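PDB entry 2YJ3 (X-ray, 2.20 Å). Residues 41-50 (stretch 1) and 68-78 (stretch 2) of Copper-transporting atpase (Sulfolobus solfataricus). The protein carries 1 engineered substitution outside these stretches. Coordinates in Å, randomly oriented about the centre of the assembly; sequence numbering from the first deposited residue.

Stretch 1 41-50: YGTPIVTQFI
Stretch 2 (68-78) HPIAKAIVKYA

A strand, residues 45-50, entered through the loop 41-44, packs across a helix that begins at P69 and runs through A78 and beyond. The N-to-C directions differ by 63° (signed crossing angle -63°), and the axes approach to 7.1 Å. Register is set by two pairs of CA atoms, T43 with P69 and I45 with A73, each 5.1 Å apart. No hydrogen bond joins the stretches; the 463 Å² they bury is held by packing, chiefly of V46, Y77 and P44.

V46 covers the most surface. It has extended backbone angles (-74/117), and its CA-to-CB bond points toward the helix. With chi1 at 166° (t), both methyls pack against Y77: V46 CG1 over the ring, V46 CG2 3.6 Å from Y77 CB. CG1 lies over one face of the Y77 ring, 3.7 Å from the centroid and 16° off the ring normal, a CH-pi contact; its nearest ring atom is Y77 CD1 at 3.6 Å. V46 CG2 also reaches A73 O at 3.7 Å and I74 CG1 at 4.3 Å. A beta-branched residue suits a strand, and here its compact fork fills the space beside the helix.

Y77 supplies the broad surface that V46 needs. Its chi1 of 175° (t) and chi2 of 84° carry the ring alongside the strand, so that its far end also meets F49: Y77 CE2 and Y77 OH each lie 3.7 Å from F49 CB. F49 (chi1 172°, t; chi2 71°) starts toward the helix, but the end of its side chain leads away, and the two rings do not stack.

P44, at -76/175 with a C-gamma endo pucker, points toward the first turn of the helix. Its CD sits 3.5 Å from P69 O and 3.7 Å from P69 CB, while its CG is 3.9 Å from A73 CB. The compact, apolar ring suits this close packing. A73 has only a methyl to place here, and the approach is tight: P44 O to A73 CB is 3.2 Å, the closest contact between the stretches. I45 then turns its CB away, yet its CA remains 4.2 Å from A73 CB.

The helix itself is regular, with phi near -60° to -70° and psi near -40°, and i to i+4 bonds such as A73 N to P69 O (2.8 Å) and Y77 N to A73 O (3.1 Å). H68 (-58/140; chi1 -161°, t; chi2 -85°) caps its start, ND1 accepting from I70 N at 3.1 Å. P69 suits the first turn, where its missing amide hydrogen costs no helical bond.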

# COMPACT_ATOMS: atom_id res chain seq x y z
N TYR A 41 5.45 3.71 -2.27
CA TYR A 41 6.25 2.69 -1.64
C TYR A 41 5.41 1.93 -0.62
O TYR A 41 4.37 2.42 -0.18
CB TYR A 41 7.49 3.32 -1.00
CG TYR A 41 8.46 3.85 -2.04
CD1 TYR A 41 9.40 3.02 -2.62
CD2 TYR A 41 8.41 5.18 -2.45
CE1 TYR A 41 10.28 3.50 -3.58
CE2 TYR A 41 9.29 5.67 -3.40
CZ TYR A 41 10.23 4.82 -3.96
OH TYR A 41 11.11 5.28 -4.91
N GLY A 42 5.86 0.73 -0.28
CA GLY A 42 5.15 -0.10 0.67
C GLY A 42 5.20 0.43 2.08
O GLY A 42 4.34 0.11 2.90
N THR A 43 6.22 1.23 2.40
CA THR A 43 6.31 1.79 3.74
C THR A 43 6.10 3.31 3.76
O THR A 43 6.77 4.06 3.04
CB THR A 43 7.63 1.38 4.46
OG1 THR A 43 7.59 1.83 5.83
CG2 THR A 43 8.84 1.99 3.76
N PRO A 44 5.13 3.76 4.57
CA PRO A 44 4.76 5.17 4.67
C PRO A 44 5.78 5.93 5.49
O PRO A 44 6.71 5.33 6.02
CB PRO A 44 3.43 5.12 5.43
CG PRO A 44 3.56 3.92 6.30
CD PRO A 44 4.38 2.92 5.52
N ILE A 45 5.63 7.25 5.58
CA ILE A 45 6.48 8.04 6.46
C ILE A 45 5.64 8.90 7.41
O ILE A 45 4.49 9.23 7.14
CB ILE A 45 7.46 8.98 5.70
CG1 ILE A 45 6.70 9.94 4.78
CG2 ILE A 45 8.48 8.17 4.91
CD1 ILE A 45 7.62 10.86 3.96
N VAL A 46 6.26 9.24 8.53
CA VAL A 46 5.72 10.20 9.46
C VAL A 46 5.89 11.58 8.84
O VAL A 46 7.02 12.01 8.58
CB VAL A 46 6.50 10.12 10.77
CG1 VAL A 46 6.21 11.33 11.63
CG2 VAL A 46 6.19 8.78 11.49
N THR A 47 4.79 12.26 8.55
CA THR A 47 4.84 13.63 8.03
C THR A 47 4.74 14.67 9.15
O THR A 47 5.08 15.84 8.95
CB THR A 47 3.75 13.89 6.98
OG1 THR A 47 2.49 13.40 7.46
CG2 THR A 47 4.10 13.19 5.67
N GLN A 48 4.29 14.24 10.33
CA GLN A 48 4.34 15.12 11.50
C GLN A 48 4.04 14.39 12.82
O GLN A 48 3.23 13.48 12.87
CB GLN A 48 3.40 16.32 11.34
CG GLN A 48 2.07 16.18 12.06
CD GLN A 48 1.36 17.51 12.21
OE1 GLN A 48 1.98 18.53 12.56
NE2 GLN A 48 0.06 17.52 11.95
N PHE A 49 4.74 14.79 13.87
CA PHE A 49 4.51 14.27 15.18
C PHE A 49 4.19 15.43 16.11
O PHE A 49 4.96 16.39 16.18
CB PHE A 49 5.75 13.54 15.70
CG PHE A 49 5.65 13.15 17.14
CD1 PHE A 49 4.80 12.12 17.52
CD2 PHE A 49 6.38 13.82 18.11
CE1 PHE A 49 4.68 11.76 18.86
CE2 PHE A 49 6.27 13.48 19.45
CZ PHE A 49 5.42 12.44 19.82
N ILE A 50 3.08 15.33 16.82
CA ILE A 50 2.72 16.30 17.85
C ILE A 50 2.75 15.65 19.23
O ILE A 50 2.06 14.67 19.48
CB ILE A 50 1.34 16.93 17.56
CG1 ILE A 50 1.40 17.72 16.25
CG2 ILE A 50 0.96 17.88 18.68
CD1 ILE A 50 0.09 18.28 15.80
N HIS A 68 3.99 -4.29 11.00
CA HIS A 68 3.17 -3.41 10.18
C HIS A 68 4.00 -2.20 9.68
O HIS A 68 4.84 -1.67 10.41
CB HIS A 68 1.96 -2.97 10.99
CG HIS A 68 0.83 -2.46 10.15
ND1 HIS A 68 0.77 -1.14 9.73
CD2 HIS A 68 -0.27 -3.07 9.66
CE1 HIS A 68 -0.33 -0.97 9.01
NE2 HIS A 68 -0.98 -2.12 8.96
N PRO A 69 3.79 -1.80 8.41
CA PRO A 69 4.51 -0.67 7.80
C PRO A 69 4.28 0.66 8.52
O PRO A 69 5.20 1.47 8.59
CB PRO A 69 3.94 -0.60 6.38
CG PRO A 69 2.69 -1.41 6.40
CD PRO A 69 2.91 -2.47 7.44
N ILE A 70 3.07 0.89 9.03
CA ILE A 70 2.84 2.08 9.84
C ILE A 70 3.71 2.03 11.09
O ILE A 70 4.34 3.02 11.45
CB ILE A 70 1.38 2.21 10.29
CG1 ILE A 70 0.46 2.27 9.07
CG2 ILE A 70 1.22 3.44 11.16
CD1 ILE A 70 -0.35 3.52 8.98
N ALA A 71 3.76 0.86 11.72
CA ALA A 71 4.65 0.65 12.87
C ALA A 71 6.13 0.92 12.52
O ALA A 71 6.87 1.50 13.32
CB ALA A 71 4.48 -0.76 13.40
N LYS A 72 6.55 0.50 11.33
CA LYS A 72 7.93 0.70 10.91
C LYS A 72 8.20 2.18 10.60
O LYS A 72 9.29 2.70 10.87
CB LYS A 72 8.24 -0.15 9.67
CG LYS A 72 8.25 -1.65 9.94
CD LYS A 72 8.91 -2.41 8.80
CE LYS A 72 8.08 -2.37 7.53
NZ LYS A 72 7.20 -3.57 7.42
N ALA A 73 7.22 2.84 10.02
CA ALA A 73 7.36 4.26 9.76
C ALA A 73 7.59 5.00 11.09
O ALA A 73 8.44 5.90 11.17
CB ALA A 73 6.13 4.78 9.07
N ILE A 74 6.85 4.61 12.13
CA ILE A 74 6.94 5.28 13.42
C ILE A 74 8.26 5.02 14.12
O ILE A 74 8.84 5.92 14.74
CB ILE A 74 5.78 4.86 14.34
CG1 ILE A 74 4.51 5.60 13.92
CG2 ILE A 74 6.15 5.12 15.80
CD1 ILE A 74 3.23 5.06 14.53
N VAL A 75 8.72 3.77 14.03
CA VAL A 75 9.99 3.38 14.60
C VAL A 75 11.18 4.08 13.92
O VAL A 75 12.13 4.50 14.58
CB VAL A 75 10.20 1.85 14.50
CG1 VAL A 75 11.69 1.51 14.64
CG2 VAL A 75 9.37 1.13 15.54
N LYS A 76 11.10 4.22 12.61
CA LYS A 76 12.19 4.85 11.87
C LYS A 76 12.27 6.35 12.22
O LYS A 76 13.36 6.91 12.41
CB LYS A 76 11.96 4.69 10.37
CG LYS A 76 13.02 5.36 9.51
CD LYS A 76 12.82 5.03 8.05
CE LYS A 76 13.55 6.02 7.16
NZ LYS A 76 13.47 5.59 5.73
N TYR A 77 11.12 7.00 12.29
CA TYR A 77 11.06 8.41 12.65
C TYR A 77 11.63 8.63 14.05
O TYR A 77 12.42 9.53 14.26
CB TYR A 77 9.62 8.93 12.60
CG TYR A 77 9.48 10.36 13.08
CD1 TYR A 77 9.73 11.44 12.22
CD2 TYR A 77 9.12 10.64 14.40
CE1 TYR A 77 9.61 12.76 12.66
CE2 TYR A 77 9.00 11.96 14.84
CZ TYR A 77 9.25 13.02 13.97
OH TYR A 77 9.13 14.33 14.42
N ALA A 78 11.22 7.80 15.00
CA ALA A 78 11.71 8.00 16.36
C ALA A 78 13.23 7.81 16.43
O ALA A 78 13.93 8.56 17.11
CB ALA A 78 11.03 7.08 17.31